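PDB 3E02: uncharacterized protein DUF849 from Burkholderia xenovorans LB400, which probably acts as a zinc-dependent beta-keto acid cleavage enzyme of the TIM-barrel class, with 3-keto-5-aminohexanoate as its presumed substrate. Local coordinates for residues R78-L83 with T293-R298; R106-S111 with L301-A306; Q154-M159 with R188-P193. All coordinates share one frame; numbering follows the deposited sequence. Where two conformers were deposited one is given.

Interactions 1 and 2 fasten the C-terminal region, helix 294-301 and the loop after it, to the starts of the neighbouring barrel strands 82-85 and 109-113. They meet directly: Arg298 of interaction 1 forms a salt bridge with Glu108 of interaction 2, and Ile82 packs on Val109. Interaction 3, about 15 Å from interaction 2 between centres, joins an outer helix to the loop 188-193, farther from the chain centre. All three are partly buried; in interaction 3 Met159 and Val191 are buried and Arg188 is exposed. There the charges pair side chain to side chain, whereas in interactions 1 and 2 cationic side chains also bind backbone carbonyls.

Interaction 1: residues R78-L83 with T293-R298; sequences RTDAIL and TPDEAR
Asp80 and Pro294 meet first along 78-83, their side chains crossing at about a right angle with Asp80 OD1 3.5 Å from Pro294 CG. Thr79 and Asp80 each have two modelled conformers, and their side-chain contacts hold for one of them, in which Asp80 CG takes the crowded position between backbone N and carbonyl carbon (chi1 64°). Its backbone belongs to an ST turn, in which Ala81 N donates to Thr79 OG1. A water donates to Asp80 OD2 and accepts from Asp295 N, joining the carboxylate to the first turn of the helix. Asp80 OD2 also lies 4.5 Å from Asp295 OD2, a repulsion probably eased by Arg298 NH1, in a salt bridge with Asp295 OD1 whose hydrogen bond is weak.

The main polar link is at Asp80 O, where Arg298 brings up both terminal nitrogens, NH1 and NH2, each 2.9 Å away. The oxygen lies almost in the guanidinium plane. NH1 comes nearly along the C=O axis (166°), while NH2 stands above the carbonyl plane. Here the chain is about to enter a strand of the (beta/alpha)8 TIM barrel, and helix 294-301 packs beside that strand start, with the zinc about 14 Å from the Ile82 side chain.

Ala81 turns its CB away from the helix, touches Ala42 and Leu49, and meets Pro294 with its backbone, CA to CG 3.9 Å. Ile82, the first strand residue, has CG1 beside the backbone N (chi1 -61°). That carbon lies 3.9 Å above the guanidinium plane of Arg298, over its centre, while the two side chains slide past each other in opposite directions. Beyond it, Ile82 CD1 reaches the helix, 3.8 Å from Ala297 CB, and rests on Arg298 CG.

Interaction 2: residues R106-S111 with L301-A306; sequences RPEVAS and LKTKGA
Glu108 and Thr303 hold the dense half of this contact, their side chains crossing obliquely, with Glu108 buried and Thr303 partly exposed. Thr303 OG1 donates to Glu108 OE1 over 2.8 Å, approaching from above the carboxylate plane, 39° out of it. The same oxygen takes a second, weak bond from Gly305 N. Glu108 reaches this point with an extended chain, and its CG lies 3.5 Å from Gly305 O, so the loop backbone turns closely around the acid. The other oxygen of the acid, OE2, forms a salt bridge with Arg298 NE, so both carboxylate oxygens have partners. Beside this polar cluster the apolar packing is modest, Val109 CG2 resting 3.8 Å from Thr303 CG2.

The wetter side belongs to Lys304. Its chain is extended beyond CG, and NZ donates to Arg106 O at 2.8 Å from above the carbonyl plane. Two waters accept from NZ: one of them in turn donates to Pro107 O, and the other has only a weak link to Arg106 NH2. Ser165 O, before strand 168-173, and Glu308 O, later in the lysine's own loop, are further hydrogen-bond partners of NZ; five acceptors thus compete for three protons, and not all can be served at once. A third water bridges Glu108 O and Lys304 N, filling in where the backbones do not meet directly.

In the barrel, strand 109-113 runs between strands 82-85 and 168-173, while the loop from Leu301 onward follows helix 294-301, crosses the residues leading into that strand, and places Thr303 against Arg168.

Interaction 3: residues Q154-M159 with R188-P193; sequences QIERGM and RKLVEP
Glu156 and Met159 of helix 152-163 pack against Arg188, Leu190 and Val191, making a helix-to-loop contact in the outer layer of the TIM barrel. The loop links helix 176-187 to strand 195-201, and its start is a Schellman motif in which Lys189 has positive phi. The contact lies away from the zinc site; it joins the helix preceding strand 168-173 to the turn that ends the helix following it.

At the outer edge the chemistry is ionic. Glu156 sends its CG anti to the backbone N (chi1 -174°) and meets Arg188 in a salt bridge, OE1 to NH1 3.2 Å. OE1 sits near the guanidinium plane, whereas NH1 stands well above the carboxylate plane, and the two planes are 70° apart. Arg188 NH2 adds weak bonds to both OE1 and OE2, and NH1 is also hydrogen-bonded to His184. Leu190 CD1 packs on one guanidinium face, 3.8 Å from its plane and over its centre, and lies 3.7 Å from Glu156 CG. One methyl thus covers both the cation and the aliphatic stem of the anion.

Deeper in, the contact becomes apolar. Met159, present as selenomethionine, is extended beyond CG and brings SE to 3.9 Å from Val191 CG1; the two side chains cross at a slant. Phe171 of strand 168-173 touches both of them, and Phe185 of helix 176-187 touches Met159 and Leu190. Between the backbones sits a water that donates to Met159 O at 3.1 Å and to Leu190 O at 2.9 Å.

Interaction 1: residues R78-L83 with T293-R298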
loop_
_atom_site.group_PDB
_atom_site.type_symbol
_atom_site.label_atom_id
_atom_site.label_comp_id
_atom_site.label_asym_id
_atom_site.label_seq_id
_atom_site.Cartn_x
_atom_site.Cartn_y
_atom_site.Cartn_z
ATOM N N ARG A 78 -36.389 3.491 26.257
ATOM C CA ARG A 78 -35.340 3.903 27.203
ATOM C C ARG A 78 -34.130 4.604 26.592
ATOM O O ARG A 78 -33.340 5.200 27.322
ATOM C CB ARG A 78 -34.890 2.708 28.030
ATOM C CG ARG A 78 -35.990 2.141 28.924
ATOM C CD ARG A 78 -35.398 1.141 29.884
ATOM N NE ARG A 78 -34.539 1.817 30.863
ATOM C CZ ARG A 78 -33.492 1.290 31.507
ATOM N NH1 ARG A 78 -33.070 0.039 31.295
ATOM N NH2 ARG A 78 -32.822 2.056 32.366
ATOM N N THR A 79 -33.966 4.523 25.263
ATOM C CA THR A 79 -32.878 5.234 24.580
ATOM C C THR A 79 -33.311 5.667 23.180
ATOM O O THR A 79 -34.295 5.151 22.641
ATOM C CB THR A 79 -31.555 4.403 24.553
ATOM O OG1 THR A 79 -30.558 5.094 23.796
ATOM C CG2 THR A 79 -31.760 3.016 23.957
ATOM N N ASP A 80 -32.580 6.643 22.629
ATOM C CA ASP A 80 -32.853 7.103 21.260
ATOM C C ASP A 80 -31.807 6.546 20.302
ATOM O O ASP A 80 -31.743 6.947 19.166
ATOM C CB ASP A 80 -33.024 8.633 21.154
ATOM C CG ASP A 80 -31.773 9.415 21.500
ATOM O OD1 ASP A 80 -30.929 8.900 22.248
ATOM O OD2 ASP A 80 -31.664 10.579 21.046
ATOM N N ALA A 81 -31.003 5.572 20.749
ATOM C CA ALA A 81 -30.009 4.940 19.877
ATOM C C ALA A 81 -30.691 4.284 18.677
ATOM O O ALA A 81 -31.836 3.825 18.777
ATOM C CB ALA A 81 -29.171 3.890 20.649
ATOM N N ILE A 82 -30.010 4.300 17.535
ATOM C CA ILE A 82 -30.504 3.628 16.327
ATOM C C ILE A 82 -30.398 2.120 16.586
ATOM O O ILE A 82 -29.349 1.647 17.005
ATOM C CB ILE A 82 -29.652 3.942 15.080
ATOM C CG1 ILE A 82 -29.661 5.440 14.757
ATOM C CG2 ILE A 82 -30.163 3.140 13.885
ATOM C CD1 ILE A 82 -28.704 5.841 13.645
ATOM N N LEU A 83 -31.478 1.383 16.347
ATOM C CA LEU A 83 -31.487 -0.063 16.569
ATOM C C LEU A 83 -31.228 -0.747 15.234
ATOM O O LEU A 83 -32.024 -0.640 14.322
ATOM C CB LEU A 83 -32.775 -0.514 17.249
ATOM C CG LEU A 83 -33.109 0.278 18.524
ATOM C CD1 LEU A 83 -34.350 -0.297 19.229
ATOM C CD2 LEU A 83 -31.923 0.366 19.498
ATOM N N THR A 293 -24.174 11.940 18.206
ATOM C CA THR A 293 -25.389 11.583 18.938
ATOM C C THR A 293 -26.213 10.672 18.011
ATOM O O THR A 293 -25.950 10.618 16.801
ATOM C CB THR A 293 -26.264 12.788 19.274
ATOM O OG1 THR A 293 -26.721 13.404 18.064
ATOM C CG2 THR A 293 -25.504 13.793 20.135
ATOM N N PRO A 294 -27.191 9.935 18.564
ATOM C CA PRO A 294 -28.064 9.134 17.697
ATOM C C PRO A 294 -28.664 9.876 16.504
ATOM O O PRO A 294 -28.601 9.371 15.383
ATOM C CB PRO A 294 -29.141 8.667 18.664
ATOM C CG PRO A 294 -28.382 8.463 19.910
ATOM C CD PRO A 294 -27.488 9.670 19.980
ATOM N N ASP A 295 -29.183 11.080 16.736
ATOM C CA ASP A 295 -29.768 11.892 15.660
ATOM C C ASP A 295 -28.742 12.402 14.643
ATOM O O ASP A 295 -29.057 12.497 13.456
ATOM C CB ASP A 295 -30.625 13.031 16.227
ATOM C CG ASP A 295 -31.933 12.534 16.873
ATOM O OD1 ASP A 295 -32.382 11.394 16.633
ATOM O OD2 ASP A 295 -32.548 13.322 17.618
ATOM N N GLU A 296 -27.526 12.715 15.090
ATOM C CA GLU A 296 -26.434 13.046 14.153
ATOM C C GLU A 296 -26.120 11.832 13.276
ATOM O O GLU A 296 -25.899 11.985 12.074
ATOM C CB GLU A 296 -25.184 13.530 14.893
ATOM C CG GLU A 296 -25.388 14.922 15.464
ATOM C CD GLU A 296 -24.301 15.383 16.418
ATOM O OE1 GLU A 296 -23.657 14.548 17.081
ATOM O OE2 GLU A 296 -24.131 16.614 16.537
ATOM N N ALA A 297 -26.130 10.635 13.882
ATOM C CA ALA A 297 -25.921 9.378 13.159
ATOM C C ALA A 297 -27.026 9.124 12.128
ATOM O O ALA A 297 -26.731 8.727 11.001
ATOM C CB ALA A 297 -25.788 8.199 14.133
ATOM N N ARG A 298 -28.285 9.375 12.508
ATOM C CA ARG A 298 -29.443 9.246 11.593
ATOM C C ARG A 298 -29.303 10.157 10.367
ATOM O O ARG A 298 -29.614 9.743 9.255
ATOM C CB ARG A 298 -30.768 9.559 12.314
ATOM C CG ARG A 298 -31.200 8.521 13.327
ATOM C CD ARG A 298 -32.589 8.809 13.882
ATOM N NE ARG A 298 -33.027 7.694 14.728
ATOM C CZ ARG A 298 -32.730 7.522 16.017
ATOM N NH1 ARG A 298 -32.033 8.425 16.699
ATOM N NH2 ARG A 298 -33.170 6.425 16.638
HETATM O O HOH W 1 -29.874 12.071 19.446
#

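Interaction 2: residues R106-S111 with L301-A306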
loop_
_atom_site.group_PDB
_atom_site.type_symbol
_atom_site.label_atom_id
_atom_site.label_comp_id
_atom_site.label_asym_id
_atom_site.label_seq_id
_atom_site.Cartn_x
_atom_site.Cartn_y
_atom_site.Cartn_z
ATOM N N ARG A 106 -39.071 -3.910 10.793
ATOM C CA ARG A 106 -38.922 -2.779 9.862
ATOM C C ARG A 106 -38.010 -1.708 10.504
ATOM O O ARG A 106 -38.424 -0.567 10.698
ATOM C CB ARG A 106 -40.292 -2.255 9.415
ATOM C CG ARG A 106 -41.067 -3.281 8.563
ATOM C CD ARG A 106 -42.492 -2.848 8.262
ATOM N NE ARG A 106 -42.577 -1.662 7.406
ATOM C CZ ARG A 106 -42.740 -1.652 6.075
ATOM N NH1 ARG A 106 -42.813 -2.778 5.351
ATOM N NH2 ARG A 106 -42.802 -0.474 5.445
ATOM N N PRO A 107 -36.746 -2.091 10.813
ATOM C CA PRO A 107 -35.840 -1.192 11.509
ATOM C C PRO A 107 -35.261 -0.104 10.611
ATOM O O PRO A 107 -35.326 -0.196 9.388
ATOM C CB PRO A 107 -34.722 -2.133 11.971
ATOM C CG PRO A 107 -34.640 -3.120 10.872
ATOM C CD PRO A 107 -36.064 -3.353 10.462
ATOM N N GLU A 108 -34.689 0.915 11.247
ATOM C CA GLU A 108 -33.987 1.974 10.527
ATOM C C GLU A 108 -32.726 1.438 9.851
ATOM O O GLU A 108 -32.345 1.918 8.769
ATOM C CB GLU A 108 -33.561 3.094 11.467
ATOM C CG GLU A 108 -34.692 3.874 12.066
ATOM C CD GLU A 108 -34.161 5.045 12.830
ATOM O OE1 GLU A 108 -33.979 6.111 12.209
ATOM O OE2 GLU A 108 -33.925 4.880 14.035
ATOM N N VAL A 109 -32.075 0.472 10.512
ATOM C CA VAL A 109 -30.853 -0.138 10.016
ATOM C C VAL A 109 -30.857 -1.663 10.198
ATOM O O VAL A 109 -31.408 -2.182 11.167
ATOM C CB VAL A 109 -29.590 0.475 10.703
ATOM C CG1 VAL A 109 -28.300 -0.176 10.183
ATOM C CG2 VAL A 109 -29.547 2.004 10.503
ATOM N N ALA A 110 -30.312 -2.363 9.206
ATOM C CA ALA A 110 -30.085 -3.809 9.283
ATOM C C ALA A 110 -28.692 -4.103 8.769
ATOM O O ALA A 110 -28.209 -3.406 7.869
ATOM C CB ALA A 110 -31.131 -4.584 8.469
ATOM N N SER A 111 -28.044 -5.127 9.320
ATOM C CA SER A 111 -26.729 -5.537 8.824
ATOM C C SER A 111 -26.946 -6.262 7.492
ATOM O O SER A 111 -28.025 -6.811 7.253
ATOM C CB SER A 111 -25.960 -6.405 9.834
ATOM O OG SER A 111 -26.611 -7.624 10.077
ATOM N N LEU A 301 -26.371 8.646 8.161
ATOM C CA LEU A 301 -26.824 7.445 7.443
ATOM C C LEU A 301 -28.096 7.631 6.604
ATOM O O LEU A 301 -28.417 6.751 5.791
ATOM C CB LEU A 301 -27.012 6.286 8.418
ATOM C CG LEU A 301 -25.778 5.906 9.240
ATOM C CD1 LEU A 301 -26.079 4.736 10.160
ATOM C CD2 LEU A 301 -24.633 5.578 8.347
ATOM N N LYS A 302 -28.799 8.751 6.808
ATOM C CA LYS A 302 -30.048 9.088 6.111
ATOM C C LYS A 302 -31.111 8.022 6.385
ATOM O O LYS A 302 -31.715 7.472 5.477
ATOM C CB LYS A 302 -29.820 9.300 4.603
ATOM C CG LYS A 302 -28.816 10.376 4.219
ATOM C CD LYS A 302 -29.313 11.768 4.546
ATOM C CE LYS A 302 -28.333 12.842 4.068
ATOM N NZ LYS A 302 -28.159 12.820 2.574
ATOM N N THR A 303 -31.331 7.738 7.662
ATOM C CA THR A 303 -32.321 6.744 8.079
ATOM C C THR A 303 -33.727 7.333 8.029
ATOM O O THR A 303 -33.900 8.550 7.993
ATOM C CB THR A 303 -32.045 6.202 9.491
ATOM O OG1 THR A 303 -32.146 7.265 10.442
ATOM C CG2 THR A 303 -30.649 5.541 9.560
ATOM N N LYS A 304 -34.717 6.449 8.066
ATOM C CA LYS A 304 -36.131 6.833 7.974
ATOM C C LYS A 304 -36.724 7.487 9.240
ATOM O O LYS A 304 -37.808 8.058 9.164
ATOM C CB LYS A 304 -36.999 5.636 7.547
ATOM C CG LYS A 304 -37.083 4.468 8.540
ATOM C CD LYS A 304 -38.021 3.386 8.041
ATOM C CE LYS A 304 -38.069 2.223 9.014
ATOM N NZ LYS A 304 -39.028 1.164 8.581
ATOM N N GLY A 305 -36.037 7.377 10.374
ATOM C CA GLY A 305 -36.468 7.944 11.647
ATOM C C GLY A 305 -36.977 6.883 12.595
ATOM O O GLY A 305 -37.533 5.867 12.167
ATOM N N ALA A 306 -36.794 7.136 13.891
ATOM C CA ALA A 306 -37.204 6.213 14.972
ATOM C C ALA A 306 -38.710 5.886 15.001
ATOM O O ALA A 306 -39.094 4.771 15.366
ATOM C CB ALA A 306 -36.756 6.772 16.339
HETATM O O HOH W 2 -41.309 1.966 7.214
HETATM O O HOH W 3 -37.471 -0.904 7.607
HETATM O O HOH W 4 -33.876 3.788 7.601
#

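Interaction 3: residues Q154-M159 with R188-P193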
loop_
_atom_site.group_PDB
_atom_site.type_symbol
_atom_site.label_atom_id
_atom_site.label_comp_id
_atom_site.label_asym_id
_atom_site.label_seq_id
_atom_site.Cartn_x
_atom_site.Cartn_y
_atom_site.Cartn_z
ATOM N N GLN A 154 -28.930 -13.977 -2.891
ATOM C CA GLN A 154 -29.332 -13.756 -1.488
ATOM C C GLN A 154 -29.212 -12.282 -1.103
ATOM O O GLN A 154 -30.120 -11.723 -0.485
ATOM C CB GLN A 154 -28.533 -14.646 -0.532
ATOM C CG GLN A 154 -28.927 -16.115 -0.621
ATOM C CD GLN A 154 -28.120 -17.000 0.307
ATOM O OE1 GLN A 154 -26.895 -16.877 0.415
ATOM N NE2 GLN A 154 -28.804 -17.912 0.981
ATOM N N ILE A 155 -28.098 -11.656 -1.483
ATOM C CA ILE A 155 -27.872 -10.228 -1.200
ATOM C C ILE A 155 -28.947 -9.380 -1.882
ATOM O O ILE A 155 -29.549 -8.515 -1.243
ATOM C CB ILE A 155 -26.461 -9.759 -1.612
ATOM C CG1 ILE A 155 -25.388 -10.488 -0.774
ATOM C CG2 ILE A 155 -26.347 -8.238 -1.411
ATOM C CD1 ILE A 155 -23.966 -10.428 -1.371
ATOM N N GLU A 156 -29.202 -9.653 -3.161
ATOM C CA GLU A 156 -30.228 -8.927 -3.913
ATOM C C GLU A 156 -31.620 -9.042 -3.266
ATOM O O GLU A 156 -32.329 -8.043 -3.203
ATOM C CB GLU A 156 -30.273 -9.400 -5.360
ATOM C CG GLU A 156 -31.230 -8.576 -6.232
ATOM C CD GLU A 156 -31.067 -8.806 -7.718
ATOM O OE1 GLU A 156 -30.013 -9.321 -8.152
ATOM O OE2 GLU A 156 -31.996 -8.433 -8.460
ATOM N N ARG A 157 -31.973 -10.244 -2.788
ATOM C CA ARG A 157 -33.263 -10.507 -2.104
ATOM C C ARG A 157 -33.369 -9.654 -0.835
ATOM O O ARG A 157 -34.366 -8.953 -0.626
ATOM C CB ARG A 157 -33.398 -12.000 -1.746
ATOM C CG ARG A 157 -34.719 -12.413 -1.051
ATOM C CD ARG A 157 -34.665 -13.826 -0.463
ATOM N NE ARG A 157 -35.818 -14.041 0.417
ATOM C CZ ARG A 157 -35.932 -14.979 1.363
ATOM N NH1 ARG A 157 -34.980 -15.893 1.581
ATOM N NH2 ARG A 157 -37.051 -15.006 2.092
ATOM N N GLY A 158 -32.327 -9.711 -0.008
ATOM C CA GLY A 158 -32.257 -8.925 1.225
ATOM C C GLY A 158 -32.355 -7.441 0.957
ATOM O O GLY A 158 -33.115 -6.750 1.615
HETATM N N MSE A 159 -31.597 -6.956 -0.028
HETATM C CA MSE A 159 -31.647 -5.537 -0.408
HETATM C C MSE A 159 -33.034 -5.110 -0.881
HETATM O O MSE A 159 -33.515 -4.035 -0.503
HETATM C CB MSE A 159 -30.614 -5.218 -1.489
HETATM C CG MSE A 159 -29.176 -5.265 -1.006
HETATM SE SE MSE A 159 -28.026 -4.988 -2.543
HETATM C CE MSE A 159 -26.393 -4.868 -1.586
ATOM N N ARG A 188 -25.670 -1.098 -10.148
ATOM C CA ARG A 188 -27.044 -1.442 -10.551
ATOM C C ARG A 188 -28.130 -0.642 -9.806
ATOM O O ARG A 188 -29.327 -0.872 -10.029
ATOM C CB ARG A 188 -27.291 -2.931 -10.349
ATOM C CG ARG A 188 -26.463 -3.815 -11.270
ATOM C CD ARG A 188 -26.580 -5.242 -10.838
ATOM N NE ARG A 188 -27.973 -5.676 -10.911
ATOM C CZ ARG A 188 -28.502 -6.738 -10.309
ATOM N NH1 ARG A 188 -27.777 -7.547 -9.537
ATOM N NH2 ARG A 188 -29.801 -6.985 -10.486
ATOM N N LYS A 189 -27.718 0.270 -8.918
ATOM C CA LYS A 189 -28.611 1.141 -8.147
ATOM C C LYS A 189 -29.623 0.422 -7.230
ATOM O O LYS A 189 -30.710 0.945 -6.965
ATOM C CB LYS A 189 -29.255 2.178 -9.093
ATOM C CG LYS A 189 -28.217 3.146 -9.651
ATOM C CD LYS A 189 -28.734 3.999 -10.788
ATOM C CE LYS A 189 -27.794 5.178 -11.067
ATOM N NZ LYS A 189 -26.351 4.785 -11.169
ATOM N N LEU A 190 -29.249 -0.757 -6.725
ATOM C CA LEU A 190 -30.095 -1.497 -5.782
ATOM C C LEU A 190 -29.997 -0.924 -4.363
ATOM O O LEU A 190 -30.859 -1.195 -3.522
ATOM C CB LEU A 190 -29.813 -2.999 -5.821
ATOM C CG LEU A 190 -29.974 -3.665 -7.206
ATOM C CD1 LEU A 190 -29.979 -5.182 -7.055
ATOM C CD2 LEU A 190 -31.247 -3.227 -7.939
ATOM N N VAL A 191 -28.935 -0.154 -4.112
ATOM C CA VAL A 191 -28.742 0.614 -2.880
ATOM C C VAL A 191 -28.275 2.023 -3.289
ATOM O O VAL A 191 -27.589 2.179 -4.312
ATOM C CB VAL A 191 -27.763 -0.074 -1.909
ATOM C CG1 VAL A 191 -28.410 -1.333 -1.333
ATOM C CG2 VAL A 191 -26.424 -0.384 -2.594
ATOM N N GLU A 192 -28.678 3.026 -2.510
ATOM C CA GLU A 192 -28.348 4.437 -2.754
ATOM C C GLU A 192 -27.377 4.960 -1.706
ATOM O O GLU A 192 -27.356 4.460 -0.586
ATOM C CB GLU A 192 -29.614 5.297 -2.688
ATOM C CG GLU A 192 -30.679 4.996 -3.751
ATOM C CD GLU A 192 -30.292 5.384 -5.184
ATOM O OE1 GLU A 192 -29.265 6.075 -5.404
ATOM O OE2 GLU A 192 -31.047 4.998 -6.106
ATOM N N PRO A 193 -26.555 5.966 -2.058
ATOM C CA PRO A 193 -25.663 6.534 -1.049
ATOM C C PRO A 193 -26.431 7.277 0.063
ATOM O O PRO A 193 -27.605 7.607 -0.130
ATOM C CB PRO A 193 -24.771 7.489 -1.843
ATOM C CG PRO A 193 -25.428 7.719 -3.105
ATOM C CD PRO A 193 -26.366 6.595 -3.377
HETATM O O HOH W 5 -32.041 -1.363 -0.896
#